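Local coordinates for protein DsbA-like disulfide oxidoreductase (Wolbachia endosymbiont of Drosophila melanogaster, PDB 6EEZ) that probably rearranges disulfide bonds in substrate proteins as a thioredoxin-fold, DsbA-like disulfide isomerase with a CxxC active-site motif, at residues L23-Y27 with M143-S147. Residues are numbered along the deposited sequence; the frame is centred on the assembly and turned at random.
Sequences LTYPY and MINNS
Tyr25 reaches from its loop to the flank of helix 137-154, where its OH donates a hydrogen bond of 2.6 Å to the backbone O of Met143. The hydroxyl arrives in the plane of the carbonyl, on a lone pair, with a C=O...OH angle of 114°. Met143 O also accepts the helical N-H of Ser147 (Ser147 N to Met143 O 3.1 Å), so two donors share it. Met143 runs back along the phenol in the opposite direction. Its chain is extended at chi2 and bends at chi3 (73°), which turns the methyl toward the ring. Met143 CE thereby comes to 3.4 Å from Tyr25 CD1. Met143 SD lies 5.1 Å from the centroid of the Tyr25 ring in an oblique Met-aromatic contact. The methyl group also touches the loop backbone, with Met143 CE 3.5 Å from Thr24 O, and brushes Pro26 CD more loosely. Around the phenolic end, Asn146 CB packs 3.4 Å from Tyr25 OH, and Ser147 OG approaches Tyr25 CE1 obliquely at 3.6 Å.

Arg69 bridges the two segments: its NH1 hydrogen-bonds Ser147 OG, and its guanidinium makes a cation-pi contact with the Tyr25 ring, linking both to strand 65-70. The Tyr25 side chain also touches Ile67 of that strand, and Pro26 is backbone hydrogen-bonded with Phe68 as the loop enters edge strand 27-29. Leu86 of helix 76-91 touches both Pro26 and Met143. The contact thus ties the approach to the first strand of the thioredoxin-fold sheet to helices 76-91 and 137-154.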
ATOM      1  N   LEU A  23     -12.957   0.826   1.433  1.00 41.91           N
ATOM      2  CA  LEU A  23     -13.058  -0.384   0.632  1.00 42.07           C
ATOM      3  C   LEU A  23     -12.705  -0.172  -0.845  1.00 42.81           C
ATOM      4  O   LEU A  23     -12.560  -1.133  -1.574  1.00 43.25           O
ATOM      5  CB  LEU A  23     -14.477  -0.970   0.744  1.00 43.16           C
ATOM      6  CG  LEU A  23     -14.914  -1.669   2.046  1.00 43.56           C
ATOM      7  CD1 LEU A  23     -13.852  -2.619   2.558  1.00 42.28           C
ATOM      8  CD2 LEU A  23     -15.266  -0.671   3.140  1.00 44.02           C
ATOM      9  N   THR A  24     -12.555   1.070  -1.288  1.00 38.56           N
ATOM     10  CA  THR A  24     -12.278   1.349  -2.701  1.00 39.41           C
ATOM     11  C   THR A  24     -10.788   1.241  -3.063  1.00 38.96           C
ATOM     12  O   THR A  24     -10.398   1.452  -4.214  1.00 39.92           O
ATOM     13  CB  THR A  24     -12.743   2.753  -3.104  1.00 40.20           C
ATOM     14  OG1 THR A  24     -11.966   3.717  -2.405  1.00 39.28           O
ATOM     15  CG2 THR A  24     -14.204   2.972  -2.779  1.00 41.09           C
ATOM     16  N   TYR A  25      -9.959   0.901  -2.091  1.00 35.68           N
ATOM     17  CA  TYR A  25      -8.521   0.798  -2.321  1.00 35.54           C
ATOM     18  C   TYR A  25      -8.132  -0.651  -2.568  1.00 35.39           C
ATOM     19  O   TYR A  25      -8.853  -1.536  -2.158  1.00 35.28           O
ATOM     20  CB  TYR A  25      -7.741   1.374  -1.128  1.00 34.60           C
ATOM     21  CG  TYR A  25      -7.680   2.872  -1.141  1.00 35.21           C
ATOM     22  CD1 TYR A  25      -6.701   3.542  -1.869  1.00 36.29           C
ATOM     23  CD2 TYR A  25      -8.608   3.631  -0.432  1.00 34.75           C
ATOM     24  CE1 TYR A  25      -6.651   4.939  -1.885  1.00 36.31           C
ATOM     25  CE2 TYR A  25      -8.566   5.006  -0.437  1.00 35.09           C
ATOM     26  CZ  TYR A  25      -7.587   5.666  -1.161  1.00 35.59           C
ATOM     27  OH  TYR A  25      -7.557   7.055  -1.155  1.00 35.54           O
ATOM     28  N   PRO A  26      -6.990  -0.895  -3.224  1.00 35.44           N
ATOM     29  CA  PRO A  26      -6.657  -2.282  -3.581  1.00 35.37           C
ATOM     30  C   PRO A  26      -6.332  -3.117  -2.366  1.00 34.02           C
ATOM     31  O   PRO A  26      -5.681  -2.597  -1.449  1.00 33.29           O
ATOM     32  CB  PRO A  26      -5.404  -2.150  -4.484  1.00 36.13           C
ATOM     33  CG  PRO A  26      -5.338  -0.725  -4.872  1.00 36.86           C
ATOM     34  CD  PRO A  26      -5.988   0.052  -3.731  1.00 36.01           C
ATOM     35  N   TYR A  27      -6.719  -4.393  -2.394  1.00 35.82           N
ATOM     36  CA  TYR A  27      -6.454  -5.299  -1.301  1.00 34.87           C
ATOM     37  C   TYR A  27      -6.122  -6.726  -1.790  1.00 35.29           C
ATOM     38  O   TYR A  27      -6.514  -7.144  -2.883  1.00 36.05           O
ATOM     39  CB  TYR A  27      -7.663  -5.346  -0.338  1.00 34.62           C
ATOM     40  CG  TYR A  27      -8.808  -6.227  -0.836  1.00 35.41           C
ATOM     41  CD1 TYR A  27      -8.798  -7.583  -0.604  1.00 35.76           C
ATOM     42  CD2 TYR A  27      -9.875  -5.691  -1.538  1.00 36.52           C
ATOM     43  CE1 TYR A  27      -9.804  -8.406  -1.075  1.00 37.33           C
ATOM     44  CE2 TYR A  27     -10.914  -6.503  -2.014  1.00 38.01           C
ATOM     45  CZ  TYR A  27     -10.865  -7.870  -1.779  1.00 38.56           C
ATOM     46  OH  TYR A  27     -11.855  -8.739  -2.226  1.00 40.50           O
ATOM     47  N   MET A 143      -7.626   9.415  -5.022  1.00 43.30           N
ATOM     48  CA  MET A 143      -7.213   8.348  -4.105  1.00 42.09           C
ATOM     49  C   MET A 143      -5.846   8.625  -3.505  1.00 41.02           C
ATOM     50  O   MET A 143      -5.608   8.326  -2.339  1.00 39.52           O
ATOM     51  CB  MET A 143      -7.202   6.987  -4.813  1.00 42.75           C
ATOM     52  CG  MET A 143      -8.586   6.417  -5.102  1.00 43.39           C
ATOM     53  SD  MET A 143      -8.547   4.938  -6.161  1.00 43.18           S
ATOM     54  CE  MET A 143      -7.901   3.736  -5.003  1.00 42.12           C
ATOM     55  N   ILE A 144      -4.942   9.185  -4.296  1.00 42.89           N
ATOM     56  CA  ILE A 144      -3.588   9.425  -3.819  1.00 41.90           C
ATOM     57  C   ILE A 144      -3.595  10.613  -2.857  1.00 40.77           C
ATOM     58  O   ILE A 144      -2.903  10.608  -1.840  1.00 39.13           O
ATOM     59  CB  ILE A 144      -2.617   9.671  -4.985  1.00 42.69           C
ATOM     60  CG1 ILE A 144      -2.284   8.330  -5.654  1.00 43.48           C
ATOM     61  CG2 ILE A 144      -1.342  10.377  -4.502  1.00 40.75           C
ATOM     62  CD1 ILE A 144      -1.341   8.419  -6.808  1.00 44.21           C
ATOM     63  N   ASN A 145      -4.389  11.622  -3.170  1.00 41.41           N
ATOM     64  CA  ASN A 145      -4.502  12.769  -2.291  1.00 40.54           C
ATOM     65  C   ASN A 145      -5.086  12.344  -0.959  1.00 39.63           C
ATOM     66  O   ASN A 145      -4.634  12.797   0.105  1.00 38.60           O
ATOM     67  CB  ASN A 145      -5.364  13.860  -2.922  1.00 41.71           C
ATOM     68  CG  ASN A 145      -4.635  14.611  -4.005  1.00 42.23           C
ATOM     69  OD1 ASN A 145      -3.402  14.650  -4.026  1.00 41.35           O
ATOM     70  ND2 ASN A 145      -5.391  15.229  -4.911  1.00 43.62           N
ATOM     71  N   ASN A 146      -6.069  11.448  -1.007  1.00 40.67           N
ATOM     72  CA  ASN A 146      -6.720  11.025   0.219  1.00 39.77           C
ATOM     73  C   ASN A 146      -5.764  10.223   1.066  1.00 38.66           C
ATOM     74  O   ASN A 146      -5.779  10.358   2.279  1.00 37.86           O
ATOM     75  CB  ASN A 146      -8.002  10.247  -0.079  1.00 39.79           C
ATOM     76  CG  ASN A 146      -9.165  11.163  -0.448  1.00 40.40           C
ATOM     77  OD1 ASN A 146      -9.138  12.378  -0.188  1.00 40.79           O
ATOM     78  ND2 ASN A 146     -10.193  10.592  -1.046  1.00 40.79           N
ATOM     79  N   SER A 147      -4.882   9.441   0.445  1.00 36.61           N
ATOM     80  CA  SER A 147      -3.883   8.694   1.214  1.00 34.93           C
ATOM     81  C   SER A 147      -2.820   9.606   1.805  1.00 33.62           C
ATOM     82  O   SER A 147      -2.357   9.378   2.928  1.00 31.62           O
ATOM     83  CB  SER A 147      -3.199   7.637   0.351  1.00 34.72           C
ATOM     84  OG  SER A 147      -4.089   6.599   0.016  1.00 35.62           O
TER